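Local coordinates for protein ORF98 PTP-2 (PDB 6I28) that probably removes phosphate from tyrosine and serine or threonine residues of proteins, as a viral member of the dual-specificity phosphatase family, at residues 11-14 against 15-18; 24-27 against 28-31; 31-34 against 35-39. One frame throughout, in Å; residues are numbered along the deposited sequence.

How the contacts relate
The three contacts follow one another along the first forty residues or so, and each is local. Contact 1 is the turn between strands 11-13 and 18-21, at one border of the mixed sheet. Contacts 2 and 3 are the two ends of helix 27-36. They share Arg31, and their centres lie about 11 Å apart. Contact 2 starts the helix and contact 3 ends it, just before strand 41-46. Contact 1 touches contact 3, with centres about 12 Å apart, where Ala11 packs on Phe33. Its centre is about 18 Å from that of contact 2. Together they mark the hairpin turn of the first two strands and the two ends of the first helix.

Contact 1 of 3, residues 11-14 against 15-18; sequences ATRI and NQDL
Ile14 N donates to Leu18 O at 2.8 Å, and this bond closes the tight reversal between the strand ending at Arg13 and the strand starting at Leu18. Asn15 N adds a weak bond to the same oxygen.

Inside the loop Asn15 forms an Asx turn. Its CG stands between the backbone N and the carbonyl carbon (chi1 66°), which turns OD1 in toward the amides of Asp17 and Leu18. Asp17 N gives to Asn15 OD1 at 2.8 Å, from above the amide carbonyl plane. Leu18 N adds a weak bond to OD1.

Arg13 reaches alongside the turn to its carbonyl oxygens. Its chain is extended to CD and then bends at chi3 (-79°). NH1 thereby reaches Asn15 O at 3.2 Å, with the oxygen in the guanidinium plane. A weak bond runs from the same NH1 to Gln16 O. The amide NE2 of Gln16 lies over one guanidinium face, 3.8 Å from Arg13 NH1. On the buried side, Ile14 CB and Leu18 CB meet at 4.3 Å.

Ile14 and Asn15 pack on Ile119 of helix 110-123. Leu18 faces Val100 and Ile102 of strand 100-103 and also touches Ile93 of helix 82-95. The hairpin thus joins the border of the sheet to helices 82-95 and 110-123.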
loop_
_atom_site.group_PDB
_atom_site.type_symbol
_atom_site.label_atom_id
_atom_site.label_comp_id
_atom_site.label_asym_id
_atom_site.label_seq_id
_atom_site.Cartn_x
_atom_site.Cartn_y
_atom_site.Cartn_z
ATOM N N ALA A 11 8.189 -0.229 -10.259
ATOM C CA ALA A 11 6.851 -0.260 -9.710
ATOM C C ALA A 11 5.931 -0.976 -10.693
ATOM O O ALA A 11 6.155 -0.975 -11.910
ATOM C CB ALA A 11 6.369 1.154 -9.425
ATOM N N THR A 12 4.862 -1.537 -10.154
ATOM C CA THR A 12 3.961 -2.397 -10.896
ATOM C C THR A 12 2.514 -1.952 -10.692
ATOM O O THR A 12 2.105 -1.640 -9.563
ATOM C CB THR A 12 4.128 -3.837 -10.433
ATOM O OG1 THR A 12 5.514 -4.164 -10.311
ATOM C CG2 THR A 12 3.464 -4.774 -11.406
ATOM N N ARG A 13 1.748 -1.903 -11.779
ATOM C CA ARG A 13 0.318 -1.685 -11.641
ATOM C C ARG A 13 -0.319 -2.923 -11.047
ATOM O O ARG A 13 -0.184 -4.020 -11.615
ATOM C CB ARG A 13 -0.357 -1.353 -12.971
ATOM C CG ARG A 13 -1.859 -1.019 -12.749
ATOM C CD ARG A 13 -2.616 -0.673 -14.039
ATOM N NE ARG A 13 -2.397 0.699 -14.531
ATOM C CZ ARG A 13 -2.990 1.771 -14.024
ATOM N NH1 ARG A 13 -3.816 1.654 -13.006
ATOM N NH2 ARG A 13 -2.774 2.960 -14.548
ATOM N N ILE A 14 -1.007 -2.761 -9.921
ATOM C CA ILE A 14 -1.686 -3.878 -9.258
ATOM C C ILE A 14 -3.142 -4.027 -9.724
ATOM O O ILE A 14 -3.623 -5.140 -9.965
ATOM C CB ILE A 14 -1.611 -3.682 -7.720
ATOM C CG1 ILE A 14 -0.165 -3.601 -7.224
ATOM C CG2 ILE A 14 -2.347 -4.816 -6.974
ATOM C CD1 ILE A 14 0.705 -4.781 -7.718
ATOM N N ASN A 15 -3.894 -2.942 -9.823
ATOM C CA ASN A 15 -5.247 -2.919 -10.358
ATOM C C ASN A 15 -5.490 -1.514 -10.909
ATOM O O ASN A 15 -4.550 -0.745 -11.076
ATOM C CB ASN A 15 -6.271 -3.371 -9.307
ATOM C CG ASN A 15 -6.396 -2.436 -8.131
ATOM O OD1 ASN A 15 -5.937 -1.282 -8.147
ATOM N ND2 ASN A 15 -7.051 -2.928 -7.076
ATOM N N GLN A 16 -6.754 -1.185 -11.218
ATOM C CA GLN A 16 -7.020 0.105 -11.847
ATOM C C GLN A 16 -6.728 1.272 -10.915
ATOM O O GLN A 16 -6.587 2.390 -11.395
ATOM C CB GLN A 16 -8.462 0.173 -12.339
ATOM C CG GLN A 16 -8.626 -0.340 -13.800
ATOM C CD GLN A 16 -7.448 0.006 -14.767
ATOM O OE1 GLN A 16 -6.849 -0.882 -15.392
ATOM N NE2 GLN A 16 -7.119 1.296 -14.869
ATOM N N ASP A 17 -6.605 1.033 -9.605
ATOM C CA ASP A 17 -6.421 2.105 -8.626
ATOM C C ASP A 17 -5.028 2.208 -8.026
ATOM O O ASP A 17 -4.688 3.263 -7.467
ATOM C CB ASP A 17 -7.382 1.929 -7.424
ATOM C CG ASP A 17 -8.816 1.818 -7.810
ATOM O OD1 ASP A 17 -9.260 2.623 -8.669
ATOM O OD2 ASP A 17 -9.541 0.870 -7.279
ATOM N N LEU A 18 -4.221 1.139 -8.064
ATOM C CA LEU A 18 -3.028 1.021 -7.242
ATOM C C LEU A 18 -1.810 0.575 -8.034
ATOM O O LEU A 18 -1.910 -0.342 -8.858
ATOM C CB LEU A 18 -3.227 -0.025 -6.111
ATOM C CG LEU A 18 -4.258 0.254 -5.047
ATOM C CD1 LEU A 18 -4.276 -0.928 -4.104
ATOM C CD2 LEU A 18 -3.985 1.590 -4.300
#

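Contact 2 of 3, residues 24-27 against 28-31; sequences YGDV and IAMR
Asp26 has its CG anti to the backbone N (chi1 -178°), and this swings the carboxylate forward over the first turn of the helix, against Ile28 and Ala29. A chi2 of -9° then turns OD1 to the first amides of the helix, Ile28 N and Ala29 N. Ala29 N donates to Asp26 OD1 at 2.9 Å with a nearly straight N-H (168°). It meets the oxygen from well above the carboxylate plane. Ile28 N also gives to OD1, but that bond is weak and bent. One carboxylate oxygen therefore serves two N-H groups that have no earlier turn of helix to receive them. The other oxygen, OD2, rests beside the methyl of Ala29, with OD2 to CB at 3.4 Å.

The backbone takes over at once. Met30 N bonds to Asp26 O at 3.3 Å, and Arg31 N bonds to Val27 O at 2.7 Å. These are the first i to i+4 links of the helix.

Val27 places CG2 close to the amide of Ile28, 3.3 Å from Ile28 N, and the same methyl brushes Ile28 CG1 at 4.4 Å. The chain of Met30 is extended and runs away into the interior, where it packs on Leu101 and His103 of strand 100-103 and on helix 51-57. Arg31 extends toward helix 51-57, where its NH1 bonds to Ala56 O.

The arrangement is a classic aspartate N-cap. A carboxylate here probably also gains from the positive end of the helix dipole. The cap starts helix 27-36, which packs beside strand 100-103 in the dual-specificity phosphatase domain.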
loop_
_atom_site.group_PDB
_atom_site.type_symbol
_atom_site.label_atom_id
_atom_site.label_comp_id
_atom_site.label_asym_id
_atom_site.label_seq_id
_atom_site.Cartn_x
_atom_site.Cartn_y
_atom_site.Cartn_z
ATOM N N TYR A 24 14.975 3.738 -4.998
ATOM C CA TYR A 24 16.383 3.363 -5.102
ATOM C C TYR A 24 17.271 4.578 -5.277
ATOM O O TYR A 24 18.429 4.430 -5.678
ATOM C CB TYR A 24 16.600 2.373 -6.250
ATOM C CG TYR A 24 15.604 1.255 -6.217
ATOM C CD1 TYR A 24 15.875 0.083 -5.526
ATOM C CD2 TYR A 24 14.365 1.398 -6.821
ATOM C CE1 TYR A 24 14.935 -0.938 -5.461
ATOM C CE2 TYR A 24 13.419 0.397 -6.748
ATOM C CZ TYR A 24 13.720 -0.773 -6.081
ATOM O OH TYR A 24 12.781 -1.781 -6.021
ATOM N N GLY A 25 16.760 5.762 -4.937
ATOM C CA GLY A 25 17.564 6.962 -4.888
ATOM C C GLY A 25 17.564 7.764 -6.163
ATOM O O GLY A 25 18.296 8.769 -6.251
ATOM N N ASP A 26 16.791 7.339 -7.163
ATOM C CA ASP A 26 16.634 8.085 -8.405
ATOM C C ASP A 26 15.222 8.659 -8.407
ATOM O O ASP A 26 14.253 8.034 -8.863
ATOM C CB ASP A 26 16.908 7.220 -9.616
ATOM C CG ASP A 26 16.808 7.992 -10.917
ATOM O OD1 ASP A 26 16.370 9.170 -10.926
ATOM O OD2 ASP A 26 17.154 7.412 -11.952
ATOM N N VAL A 27 15.100 9.879 -7.904
ATOM C CA VAL A 27 13.776 10.473 -7.897
ATOM C C VAL A 27 13.345 10.840 -9.307
ATOM O O VAL A 27 12.147 10.984 -9.555
ATOM C CB VAL A 27 13.730 11.705 -6.980
ATOM C CG1 VAL A 27 13.989 11.300 -5.543
ATOM C CG2 VAL A 27 14.751 12.719 -7.406
ATOM N N ILE A 28 14.291 11.027 -10.232
ATOM C CA ILE A 28 13.940 11.433 -11.597
ATOM C C ILE A 28 13.235 10.298 -12.321
ATOM O O ILE A 28 12.203 10.497 -12.979
ATOM C CB ILE A 28 15.192 11.887 -12.378
ATOM C CG1 ILE A 28 15.824 13.097 -11.689
ATOM C CG2 ILE A 28 14.823 12.229 -13.798
ATOM C CD1 ILE A 28 14.991 14.355 -11.732
ATOM N N ALA A 29 13.784 9.090 -12.222
ATOM C CA ALA A 29 13.075 7.915 -12.718
ATOM C C ALA A 29 11.683 7.794 -12.092
ATOM O O ALA A 29 10.700 7.540 -12.783
ATOM C CB ALA A 29 13.915 6.671 -12.449
ATOM N N MET A 30 11.578 7.971 -10.771
ATOM C CA MET A 30 10.295 7.879 -10.101
ATOM C C MET A 30 9.341 8.945 -10.609
ATOM O O MET A 30 8.176 8.671 -10.886
ATOM C CB MET A 30 10.506 8.025 -8.608
ATOM C CG MET A 30 9.258 7.876 -7.804
ATOM S SD MET A 30 9.537 8.288 -6.083
ATOM C CE MET A 30 8.130 7.564 -5.383
ATOM N N ARG A 31 9.819 10.180 -10.724
ATOM C CA ARG A 31 8.976 11.242 -11.259
ATOM C C ARG A 31 8.510 10.914 -12.669
ATOM O O ARG A 31 7.334 11.099 -12.994
ATOM C CB ARG A 31 9.749 12.562 -11.199
ATOM C CG ARG A 31 8.999 13.759 -11.763
ATOM C CD ARG A 31 9.894 15.007 -11.770
ATOM N NE ARG A 31 9.389 16.074 -12.625
ATOM C CZ ARG A 31 8.550 17.027 -12.228
ATOM N NH1 ARG A 31 8.112 17.060 -10.976
ATOM N NH2 ARG A 31 8.160 17.968 -13.095
#

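Contact 3 of 3, residues 31-34 against 35-39; sequences RHFV and RQNNV
Phe33 and Asn37 meet over one face of the phenyl ring. Asn37 ND2 sits above the ring centre, 3.4 Å from Phe33 CD2, and the amide plane is turned 43° from the ring. The same ND2 donates to Phe33 O at 2.9 Å. Asn37 N bonds to that oxygen as well, and the two donors come from opposite faces of the carbonyl plane. The ND2 bond helps hold the amide over the ring, while the backbone bond keeps Asn37 in place.

On another face of the helix the guanidinium groups of Arg31 and Arg35 stack, with planes 17° apart and centres 4.0 Å apart. Arg35 bends at chi3 (76°) to lie alongside. The like charges probably repel. Arg31 keeps Ala56 O as its hydrogen-bond partner. His32 CE1 lies 3.3 Å from Gln36 OE1, with ring and amide planes steeply inclined.

Further out, the backbone sets these positions. Arg35 N to Arg31 O and Gln36 N to His32 O are regular helical bonds. A Schellman motif then ends the helix. Asn38 has positive phi, Val39 N gives to Val34 O at 2.9 Å, and Asn38 N bonds weakly to Arg35 O. The turn brings Val39 CB to 3.9 Å from Val34 CG1.

Both valines pack on Leu101 of strand 100-103. Phe33 meets Tyr9 edge-to-face and also Phe19 of strand 18-21, which Asn37 and Val39 touch too.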
loop_
_atom_site.group_PDB
_atom_site.type_symbol
_atom_site.label_atom_id
_atom_site.label_comp_id
_atom_site.label_asym_id
_atom_site.label_seq_id
_atom_site.Cartn_x
_atom_site.Cartn_y
_atom_site.Cartn_z
ATOM N N ARG A 31 9.819 10.180 -10.724
ATOM C CA ARG A 31 8.976 11.242 -11.259
ATOM C C ARG A 31 8.510 10.914 -12.669
ATOM O O ARG A 31 7.334 11.099 -12.994
ATOM C CB ARG A 31 9.749 12.562 -11.199
ATOM C CG ARG A 31 8.999 13.759 -11.763
ATOM C CD ARG A 31 9.894 15.007 -11.770
ATOM N NE ARG A 31 9.389 16.074 -12.625
ATOM C CZ ARG A 31 8.550 17.027 -12.228
ATOM N NH1 ARG A 31 8.112 17.060 -10.976
ATOM N NH2 ARG A 31 8.160 17.968 -13.095
ATOM N N HIS A 32 9.401 10.391 -13.508
ATOM C CA HIS A 32 9.026 9.999 -14.864
ATOM C C HIS A 32 7.930 8.939 -14.861
ATOM O O HIS A 32 6.975 9.025 -15.633
ATOM C CB HIS A 32 10.255 9.485 -15.590
ATOM C CG HIS A 32 10.034 9.169 -17.035
ATOM N ND1 HIS A 32 9.874 7.877 -17.498
ATOM C CD2 HIS A 32 9.990 9.966 -18.128
ATOM C CE1 HIS A 32 9.743 7.893 -18.815
ATOM N NE2 HIS A 32 9.809 9.148 -19.221
ATOM N N PHE A 33 8.026 7.953 -13.966
ATOM C CA PHE A 33 6.999 6.916 -13.870
ATOM C C PHE A 33 5.660 7.492 -13.418
ATOM O O PHE A 33 4.602 7.177 -13.991
ATOM C CB PHE A 33 7.464 5.830 -12.923
ATOM C CG PHE A 33 6.486 4.708 -12.769
ATOM C CD1 PHE A 33 5.371 4.819 -11.928
ATOM C CD2 PHE A 33 6.675 3.529 -13.485
ATOM C CE1 PHE A 33 4.479 3.780 -11.795
ATOM C CE2 PHE A 33 5.798 2.502 -13.355
ATOM C CZ PHE A 33 4.678 2.618 -12.500
ATOM N N VAL A 34 5.687 8.327 -12.383
ATOM C CA VAL A 34 4.464 8.922 -11.858
ATOM C C VAL A 34 3.749 9.722 -12.943
ATOM O O VAL A 34 2.527 9.590 -13.130
ATOM C CB VAL A 34 4.811 9.808 -10.643
ATOM C CG1 VAL A 34 3.702 10.760 -10.354
ATOM C CG2 VAL A 34 5.165 8.955 -9.442
ATOM N N ARG A 35 4.485 10.619 -13.622
ATOM C CA ARG A 35 3.860 11.495 -14.619
ATOM C C ARG A 35 3.429 10.724 -15.857
ATOM O O ARG A 35 2.338 10.960 -16.385
ATOM C CB ARG A 35 4.805 12.648 -14.976
ATOM C CG ARG A 35 5.001 13.601 -13.795
ATOM C CD ARG A 35 6.187 14.524 -13.993
ATOM N NE ARG A 35 5.879 15.584 -14.945
ATOM C CZ ARG A 35 5.374 16.767 -14.618
ATOM N NH1 ARG A 35 5.120 17.057 -13.347
ATOM N NH2 ARG A 35 5.138 17.659 -15.566
ATOM N N GLN A 36 4.252 9.787 -16.331
ATOM C CA GLN A 36 3.891 9.004 -17.523
ATOM C C GLN A 36 2.607 8.205 -17.301
ATOM O O GLN A 36 1.789 8.070 -18.218
ATOM C CB GLN A 36 5.032 8.053 -17.883
ATOM C CG GLN A 36 4.970 7.488 -19.282
ATOM C CD GLN A 36 6.351 7.098 -19.839
ATOM O OE1 GLN A 36 6.961 7.835 -20.629
ATOM N NE2 GLN A 36 6.832 5.944 -19.430
ATOM N N ASN A 37 2.431 7.647 -16.107
ATOM C CA ASN A 37 1.335 6.732 -15.778
ATOM C C ASN A 37 0.136 7.411 -15.130
ATOM O O ASN A 37 -0.791 6.710 -14.687
ATOM C CB ASN A 37 1.868 5.613 -14.871
ATOM C CG ASN A 37 2.736 4.636 -15.625
ATOM O OD1 ASN A 37 2.222 3.887 -16.459
ATOM N ND2 ASN A 37 4.044 4.669 -15.398
ATOM N N ASN A 38 0.120 8.752 -15.078
ATOM C CA ASN A 38 -0.981 9.540 -14.492
ATOM C C ASN A 38 -1.255 9.154 -13.036
ATOM O O ASN A 38 -2.404 9.093 -12.610
ATOM C CB ASN A 38 -2.262 9.429 -15.328
ATOM C CG ASN A 38 -3.315 10.409 -14.907
ATOM O OD1 ASN A 38 -3.015 11.584 -14.652
ATOM N ND2 ASN A 38 -4.561 9.953 -14.835
ATOM N N VAL A 39 -0.201 8.856 -12.285
ATOM C CA VAL A 39 -0.363 8.581 -10.856
ATOM C C VAL A 39 -0.781 9.880 -10.189
ATOM O O VAL A 39 -0.074 10.870 -10.275
ATOM C CB VAL A 39 0.940 8.034 -10.237
ATOM C CG1 VAL A 39 0.813 7.955 -8.705
ATOM C CG2 VAL A 39 1.272 6.677 -10.842
#